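Local coordinates for protein periplasmic beta-glucosidase (Pseudomonas aeruginosa, PDB 6R5T) that probably hydrolyses terminal, non-reducing beta-D-glucosyl residues of glycosides in the periplasm, releasing beta-D-glucose, as a member of glycoside hydrolase family 3, at residues M156-Q161 with V212-G217; Q378-V383 with R421-Y426. The protein carries 1 engineered substitution. All blocks are in the same frame, centred on the assembly; numbering follows the deposited sequence.

Contact 1 (M156-Q161 with V212-G217)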
ATOM      1  N   MET A 156     -15.433   8.904  23.680  1.00 13.76           N
ATOM      2  CA  MET A 156     -14.562   8.173  24.596  1.00 15.27           C
ATOM      3  C   MET A 156     -13.899   9.169  25.556  1.00 13.92           C
ATOM      4  O   MET A 156     -13.899   8.918  26.759  1.00 13.23           O
ATOM      5  CB  MET A 156     -13.451   7.463  23.829  1.00 15.57           C
ATOM      6  CG  MET A 156     -13.930   6.287  22.962  1.00 18.02           C
ATOM      7  SD  MET A 156     -14.323   4.829  23.904  1.00 19.59           S
ATOM      8  CE  MET A 156     -12.782   4.395  24.697  1.00 22.32           C
ATOM      9  N   VAL A 157     -13.365  10.246  25.034  1.00 13.96           N
ATOM     10  CA  VAL A 157     -12.715  11.249  25.917  1.00 14.38           C
ATOM     11  C   VAL A 157     -13.714  11.785  26.951  1.00 15.39           C
ATOM     12  O   VAL A 157     -13.397  11.845  28.149  1.00 15.86           O
ATOM     13  CB  VAL A 157     -12.122  12.378  25.093  1.00 13.55           C
ATOM     14  CG1 VAL A 157     -11.675  13.528  25.962  1.00 14.86           C
ATOM     15  CG2 VAL A 157     -10.956  11.846  24.266  1.00 15.13           C
ATOM     16  N   ARG A 158     -14.881  12.201  26.506  1.00 16.11           N
ATOM     17  CA  ARG A 158     -15.901  12.760  27.433  1.00 16.60           C
ATOM     18  C   ARG A 158     -16.317  11.736  28.464  1.00 16.89           C
ATOM     19  O   ARG A 158     -16.515  12.103  29.677  1.00 18.44           O
ATOM     20  CB  ARG A 158     -17.054  13.345  26.637  1.00 18.84           C
ATOM     21  CG  ARG A 158     -16.671  14.595  25.860  1.00 24.72           C
ATOM     22  CD  ARG A 158     -17.886  15.271  25.254  1.00 29.76           C
ATOM     23  NE  ARG A 158     -18.515  14.456  24.237  1.00 39.43           N
ATOM     24  CZ  ARG A 158     -18.241  14.467  22.925  1.00 40.29           C
ATOM     25  NH1 ARG A 158     -17.333  15.279  22.402  1.00 44.56           N
ATOM     26  NH2 ARG A 158     -18.906  13.642  22.140  1.00 41.68           N
ATOM     27  N   ALA A 159     -16.476  10.474  28.070  1.00 15.48           N
ATOM     28  CA  ALA A 159     -16.917   9.418  28.989  1.00 14.75           C
ATOM     29  C   ALA A 159     -15.849   9.133  30.036  1.00 15.89           C
ATOM     30  O   ALA A 159     -16.192   8.909  31.220  1.00 17.16           O
ATOM     31  CB  ALA A 159     -17.312   8.210  28.190  1.00 17.23           C
ATOM     32  N   TYR A 160     -14.581   9.114  29.646  1.00 15.66           N
ATOM     33  CA  TYR A 160     -13.484   8.866  30.603  1.00 15.73           C
ATOM     34  C   TYR A 160     -13.390  10.015  31.593  1.00 15.67           C
ATOM     35  O   TYR A 160     -13.259   9.758  32.810  1.00 17.69           O
ATOM     36  CB  TYR A 160     -12.135   8.720  29.890  1.00 14.63           C
ATOM     37  CG  TYR A 160     -11.882   7.437  29.119  1.00 16.59           C
ATOM     38  CD1 TYR A 160     -12.318   6.202  29.541  1.00 16.99           C
ATOM     39  CD2 TYR A 160     -11.050   7.450  28.012  1.00 19.24           C
ATOM     40  CE1 TYR A 160     -11.978   5.025  28.904  1.00 17.70           C
ATOM     41  CE2 TYR A 160     -10.733   6.278  27.326  1.00 19.89           C
ATOM     42  CZ  TYR A 160     -11.158   5.058  27.796  1.00 18.57           C
ATOM     43  OH  TYR A 160     -10.822   3.889  27.170  1.00 19.02           O
ATOM     44  N   GLN A 161     -13.430  11.251  31.098  1.00 16.46           N
ATOM     45  CA  GLN A 161     -13.021  12.431  31.920  1.00 16.63           C
ATOM     46  C   GLN A 161     -14.203  12.997  32.710  1.00 20.02           C
ATOM     47  O   GLN A 161     -13.952  13.739  33.697  1.00 19.74           O
ATOM     48  CB  GLN A 161     -12.363  13.478  31.036  1.00 16.36           C
ATOM     49  CG  GLN A 161     -11.130  12.933  30.322  1.00 17.11           C
ATOM     50  CD  GLN A 161     -10.193  13.982  29.768  1.00 15.34           C
ATOM     51  OE1 GLN A 161      -8.993  13.723  29.563  1.00 15.82           O
ATOM     52  NE2 GLN A 161     -10.737  15.157  29.467  1.00 16.26           N
ATOM     53  N   VAL A 212      -8.813  16.312  21.172  1.00 15.94           N
ATOM     54  CA  VAL A 212      -8.301  17.604  21.724  1.00 15.90           C
ATOM     55  C   VAL A 212      -9.501  18.522  21.998  1.00 17.19           C
ATOM     56  O   VAL A 212      -9.630  19.101  23.136  1.00 19.06           O
ATOM     57  CB  VAL A 212      -7.296  18.251  20.774  1.00 16.73           C
ATOM     58  CG1 VAL A 212      -6.982  19.677  21.198  1.00 18.88           C
ATOM     59  CG2 VAL A 212      -6.027  17.452  20.688  1.00 18.18           C
ATOM     60  N   ASP A 213     -10.438  18.604  21.049  1.00 16.34           N
ATOM     61  CA  ASP A 213     -11.595  19.525  21.200  1.00 18.52           C
ATOM     62  C   ASP A 213     -12.567  19.009  22.266  1.00 19.05           C
ATOM     63  O   ASP A 213     -13.261  19.859  22.871  1.00 19.71           O
ATOM     64  CB  ASP A 213     -12.297  19.745  19.874  1.00 20.71           C
ATOM     65  CG  ASP A 213     -11.461  20.520  18.891  1.00 24.54           C
ATOM     66  OD1 ASP A 213     -10.500  21.148  19.297  1.00 28.38           O
ATOM     67  OD2 ASP A 213     -11.806  20.491  17.706  1.00 33.53           O
ATOM     68  N   ALA A 214     -12.572  17.695  22.563  1.00 17.57           N
ATOM     69  CA  ALA A 214     -13.418  17.135  23.642  1.00 17.47           C
ATOM     70  C   ALA A 214     -12.754  17.376  25.001  1.00 18.81           C
ATOM     71  O   ALA A 214     -13.353  16.978  26.003  1.00 20.48           O
ATOM     72  CB  ALA A 214     -13.696  15.662  23.431  1.00 17.11           C
ATOM     73  N   GLY A 215     -11.533  17.925  25.011  1.00 16.34           N
ATOM     74  CA  GLY A 215     -10.806  18.285  26.241  1.00 17.03           C
ATOM     75  C   GLY A 215      -9.848  17.205  26.702  1.00 16.66           C
ATOM     76  O   GLY A 215      -9.469  17.204  27.876  1.00 17.29           O
ATOM     77  N   ALA A 216      -9.372  16.302  25.827  1.00 15.08           N
ATOM     78  CA  ALA A 216      -8.413  15.282  26.282  1.00 15.76           C
ATOM     79  C   ALA A 216      -7.256  15.974  27.019  1.00 14.45           C
ATOM     80  O   ALA A 216      -6.701  16.956  26.484  1.00 14.51           O
ATOM     81  CB  ALA A 216      -7.884  14.498  25.107  1.00 15.79           C
ATOM     82  N   GLY A 217      -6.854  15.425  28.167  1.00 15.72           N
ATOM     83  CA  GLY A 217      -5.752  16.008  28.961  1.00 15.93           C
ATOM     84  C   GLY A 217      -4.387  15.654  28.420  1.00 15.48           C
ATOM     85  O   GLY A 217      -3.408  16.389  28.725  1.00 16.13           O
TER
HETATM   86  O   HOH W   1     -13.475  16.021  28.592  1.00 21.50           O
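In the TIM-barrel-like N-terminal domain of this family 3 glycosidase, the last turns of helix 146-161 meet the Schellman motif that ends helix 206-213 and the short link into strand 218-221. G215, with phi 95°, turns the chain there, and the polar backbone of the link, G215 O and G217 N, is gripped by the carboxamide of Q161. The Q161 chain runs extended beyond CG, which carries the amide across to the loop. Q161 OE1 receives the N-H of G217 on a lone pair, in the carbonyl plane, at 3.1 Å from G217 N. Q161 NE2 donates to G215 O at 2.9 Å, nearly straight at 164°, but arrives above the plane of the G215 carbonyl. A water takes a second hydrogen bond from Q161 NE2 and gives one to A214 O, 2.8 Å from the water oxygen. Next to these hydrogen bonds is V157, whose CG1 stands anti to the backbone N (chi1 170°) and reaches into the bend. V157 CG1 lies 3.6 Å from A216 N and packs against two methyls, A214 CB at 3.9 Å and A216 CB at 4.0 Å. R158 runs alongside toward the surface, its NH1 3.8 Å from A214 CB. Q161 OE1 also accepts from A173 N, so four bonds hold the buried Q161 amide, fix which way it is flipped, and tie the helix end to strand 172-178 and to the link into strand 218-221.

Contact 2 (Q378-V383 with R421-Y426)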
ATOM      1  N   GLN A 378     -32.856 -26.567  21.857  1.00 29.35           N
ATOM      2  CA  GLN A 378     -33.292 -27.979  21.871  1.00 33.22           C
ATOM      3  C   GLN A 378     -32.354 -28.796  20.990  1.00 32.64           C
ATOM      4  O   GLN A 378     -31.539 -28.203  20.270  1.00 33.97           O
ATOM      5  CB  GLN A 378     -34.738 -28.093  21.390  1.00 36.94           C
ATOM      6  CG  GLN A 378     -34.852 -27.891  19.889  1.00 37.66           C
ATOM      7  CD  GLN A 378     -36.273 -27.865  19.392  1.00 42.72           C
ATOM      8  OE1 GLN A 378     -37.193 -27.501  20.117  1.00 52.59           O
ATOM      9  NE2 GLN A 378     -36.439 -28.223  18.137  1.00 42.20           N
ATOM     10  N   GLY A 379     -32.443 -30.119  21.092  1.00 28.18           N
ATOM     11  CA  GLY A 379     -31.708 -31.059  20.240  1.00 26.56           C
ATOM     12  C   GLY A 379     -30.252 -31.202  20.671  1.00 26.13           C
ATOM     13  O   GLY A 379     -29.925 -30.965  21.834  1.00 27.48           O
ATOM     14  N   ARG A 380     -29.409 -31.580  19.727  1.00 22.37           N
ATOM     15  CA  ARG A 380     -27.980 -31.889  19.938  1.00 23.88           C
ATOM     16  C   ARG A 380     -27.167 -30.908  19.098  1.00 20.39           C
ATOM     17  O   ARG A 380     -27.296 -30.929  17.859  1.00 20.73           O
ATOM     18  CB  ARG A 380     -27.700 -33.333  19.522  1.00 25.79           C
ATOM     19  CG  ARG A 380     -28.383 -34.337  20.440  1.00 32.51           C
ATOM     20  CD  ARG A 380     -28.260 -35.748  19.912  1.00 34.33           C
ATOM     21  NE  ARG A 380     -26.945 -36.328  20.134  1.00 35.19           N
ATOM     22  CZ  ARG A 380     -26.483 -36.743  21.321  1.00 40.20           C
ATOM     23  NH1 ARG A 380     -27.226 -36.622  22.408  1.00 44.02           N
ATOM     24  NH2 ARG A 380     -25.275 -37.270  21.441  1.00 39.31           N
ATOM     25  N   ILE A 381     -26.338 -30.115  19.769  1.00 20.66           N
ATOM     26  CA  ILE A 381     -25.551 -29.055  19.085  1.00 19.87           C
ATOM     27  C   ILE A 381     -24.075 -29.424  19.255  1.00 19.80           C
ATOM     28  O   ILE A 381     -23.628 -29.472  20.400  1.00 20.75           O
ATOM     29  CB  ILE A 381     -25.890 -27.666  19.665  1.00 21.02           C
ATOM     30  CG1 ILE A 381     -27.371 -27.304  19.495  1.00 24.07           C
ATOM     31  CG2 ILE A 381     -24.972 -26.587  19.064  1.00 20.29           C
ATOM     32  CD1 ILE A 381     -27.842 -26.140  20.320  1.00 24.89           C
ATOM     33  N   ALA A 382     -23.361 -29.647  18.165  1.00 18.63           N
ATOM     34  CA  ALA A 382     -21.889 -29.849  18.229  1.00 19.60           C
ATOM     35  C   ALA A 382     -21.220 -28.464  18.273  1.00 20.41           C
ATOM     36  O   ALA A 382     -21.544 -27.613  17.437  1.00 21.65           O
ATOM     37  CB  ALA A 382     -21.385 -30.659  17.081  1.00 20.82           C
ATOM     38  N   VAL A 383     -20.371 -28.237  19.270  1.00 18.01           N
ATOM     39  CA  VAL A 383     -19.637 -26.955  19.436  1.00 18.42           C
ATOM     40  C   VAL A 383     -18.175 -27.296  19.169  1.00 17.91           C
ATOM     41  O   VAL A 383     -17.552 -28.068  19.931  1.00 17.88           O
ATOM     42  CB  VAL A 383     -19.869 -26.338  20.814  1.00 19.40           C
ATOM     43  CG1 VAL A 383     -19.101 -25.035  20.934  1.00 21.74           C
ATOM     44  CG2 VAL A 383     -21.339 -26.171  21.096  1.00 20.84           C
ATOM     45  N   ARG A 421     -32.122 -28.318  28.546  1.00 28.61           N
ATOM     46  CA  ARG A 421     -33.108 -28.412  27.439  1.00 31.80           C
ATOM     47  C   ARG A 421     -32.441 -28.850  26.134  1.00 29.48           C
ATOM     48  O   ARG A 421     -33.172 -29.182  25.213  1.00 30.91           O
ATOM     49  CB  ARG A 421     -33.868 -27.083  27.365  1.00 34.43           C
ATOM     50  CG  ARG A 421     -34.823 -26.936  28.546  1.00 37.97           C
ATOM     51  CD  ARG A 421     -35.191 -25.516  28.936  1.00 38.89           C
ATOM     52  NE  ARG A 421     -34.115 -24.805  29.624  1.00 36.72           N
ATOM     53  CZ  ARG A 421     -33.498 -23.700  29.196  1.00 40.28           C
ATOM     54  NH1 ARG A 421     -32.525 -23.170  29.925  1.00 37.76           N
ATOM     55  NH2 ARG A 421     -33.827 -23.135  28.043  1.00 39.90           N
ATOM     56  N   ALA A 422     -31.106 -28.794  26.013  1.00 28.44           N
ATOM     57  CA  ALA A 422     -30.393 -29.264  24.806  1.00 24.97           C
ATOM     58  C   ALA A 422     -29.074 -29.894  25.229  1.00 22.13           C
ATOM     59  O   ALA A 422     -28.596 -29.631  26.365  1.00 28.91           O
ATOM     60  CB  ALA A 422     -30.149 -28.147  23.801  1.00 26.95           C
ATOM     61  N   THR A 423     -28.514 -30.703  24.359  1.00 22.41           N
ATOM     62  CA  THR A 423     -27.231 -31.394  24.600  1.00 23.35           C
ATOM     63  C   THR A 423     -26.130 -30.728  23.772  1.00 22.04           C
ATOM     64  O   THR A 423     -26.177 -30.826  22.544  1.00 22.28           O
ATOM     65  CB  THR A 423     -27.327 -32.885  24.267  1.00 29.35           C
ATOM     66  OG1 THR A 423     -28.404 -33.425  25.044  1.00 30.60           O
ATOM     67  CG2 THR A 423     -26.053 -33.635  24.575  1.00 29.93           C
ATOM     68  N   LEU A 424     -25.075 -30.279  24.425  1.00 22.53           N
ATOM     69  CA  LEU A 424     -23.898 -29.776  23.685  1.00 22.04           C
ATOM     70  C   LEU A 424     -22.841 -30.855  23.584  1.00 23.80           C
ATOM     71  O   LEU A 424     -22.583 -31.588  24.580  1.00 25.06           O
ATOM     72  CB  LEU A 424     -23.325 -28.572  24.432  1.00 21.89           C
ATOM     73  CG  LEU A 424     -24.264 -27.405  24.669  1.00 23.51           C
ATOM     74  CD1 LEU A 424     -23.496 -26.291  25.354  1.00 25.01           C
ATOM     75  CD2 LEU A 424     -24.875 -26.938  23.349  1.00 23.96           C
ATOM     76  N   LEU A 425     -22.214 -30.965  22.428  1.00 21.85           N
ATOM     77  CA  LEU A 425     -21.106 -31.916  22.220  1.00 21.34           C
ATOM     78  C   LEU A 425     -19.911 -31.085  21.783  1.00 26.93           C
ATOM     79  O   LEU A 425     -20.058 -30.332  20.840  1.00 32.23           O
ATOM     80  CB  LEU A 425     -21.475 -32.905  21.125  1.00 23.91           C
ATOM     81  CG  LEU A 425     -22.804 -33.636  21.271  1.00 26.87           C
ATOM     82  CD1 LEU A 425     -23.007 -34.499  20.047  1.00 30.68           C
ATOM     83  CD2 LEU A 425     -22.823 -34.491  22.531  1.00 29.30           C
ATOM     84  N   TYR A 426     -18.770 -31.314  22.374  1.00 23.24           N
ATOM     85  CA  TYR A 426     -17.573 -30.486  22.143  1.00 20.48           C
ATOM     86  C   TYR A 426     -16.487 -31.282  21.448  1.00 19.48           C
ATOM     87  O   TYR A 426     -16.214 -32.421  21.813  1.00 20.21           O
ATOM     88  CB  TYR A 426     -17.061 -29.909  23.462  1.00 19.54           C
ATOM     89  CG  TYR A 426     -15.717 -29.256  23.307  1.00 20.64           C
ATOM     90  CD1 TYR A 426     -15.615 -28.054  22.631  1.00 20.47           C
ATOM     91  CD2 TYR A 426     -14.549 -29.848  23.752  1.00 19.22           C
ATOM     92  CE1 TYR A 426     -14.399 -27.415  22.479  1.00 19.51           C
ATOM     93  CE2 TYR A 426     -13.323 -29.227  23.605  1.00 18.55           C
ATOM     94  CZ  TYR A 426     -13.239 -28.002  22.967  1.00 19.64           C
ATOM     95  OH  TYR A 426     -12.024 -27.438  22.751  1.00 21.15           O
TER
HETATM   96  O   HOH W   2     -33.825 -31.404  23.205  1.00 43.42           O
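L425 O is held by two donors of the neighbouring strand: one true hydrogen bond, from V383 N at a short 2.6 Å, and one CA-H...O contact, from A382 CA at 3.2 Å. The amide of V383 comes in nearly along the C=O axis, and the bond is close to straight at 170°. T423 O and I381 O are held the same way, T423 O by I381 N at 2.9 Å with R380 CA, and I381 O by L425 N with L424 CA. T423 N gives to G379 O almost linearly (174°). Past the last of these bonds a water continues the link, accepting from G379 N and donating to R421 O, while A422 CB rests 3.4 Å from G379 O. The two strands run parallel, their axes turned by 27°. On the face with I381, V383 and L424, the leucine leans back over its neighbour strand: L424 CD2 reaches I381 CB at 3.9 Å and lies more loosely by V383 CG2. Helix 410-418 packs on V383 and L424. On the face with R380, A382, T423 and L425, the arginine chain bends at chi3 and lies beside T423, pointing the same way, with R380 NH1 3.9 Å from T423 CG2. The R380 side chain crosses that of L425 obliquely, R380 NH2 lying 3.8 Å from L425 CD1. A salt bridge to D469 meets its charged end, while its flank lies on the T423 and L425 methyls. Two adjacent parallel strands joined by a crossover containing helix 410-418 make a beta-alpha-beta unit; helix 456-468 touches A382 and L425 on the other face, as in the alpha/beta sandwich of the family 3 C-terminal domain.

Contact 1 closes before contact 2 opens along the chain, and the two lie on opposite sides of the chain's centre, 46 Å apart between centres and about 30 Å between nearest atoms. They share no helix, strand or sheet. Residues 156-161 and 212-217 belong to the N-terminal domain, where both helices lead toward strands of the eight-stranded parallel sheet. Residues 378-383 and 421-426 belong to the C-terminal domain, as two neighbouring strands of a six-stranded mixed sheet, with strand 423-427 outermost. Each contact thus knits its own domain, one joining the end of helix 146-161 to the turn between helix 206-213 and strand 218-221, the other strand to strand, and both lie away from the sugar-binding pocket.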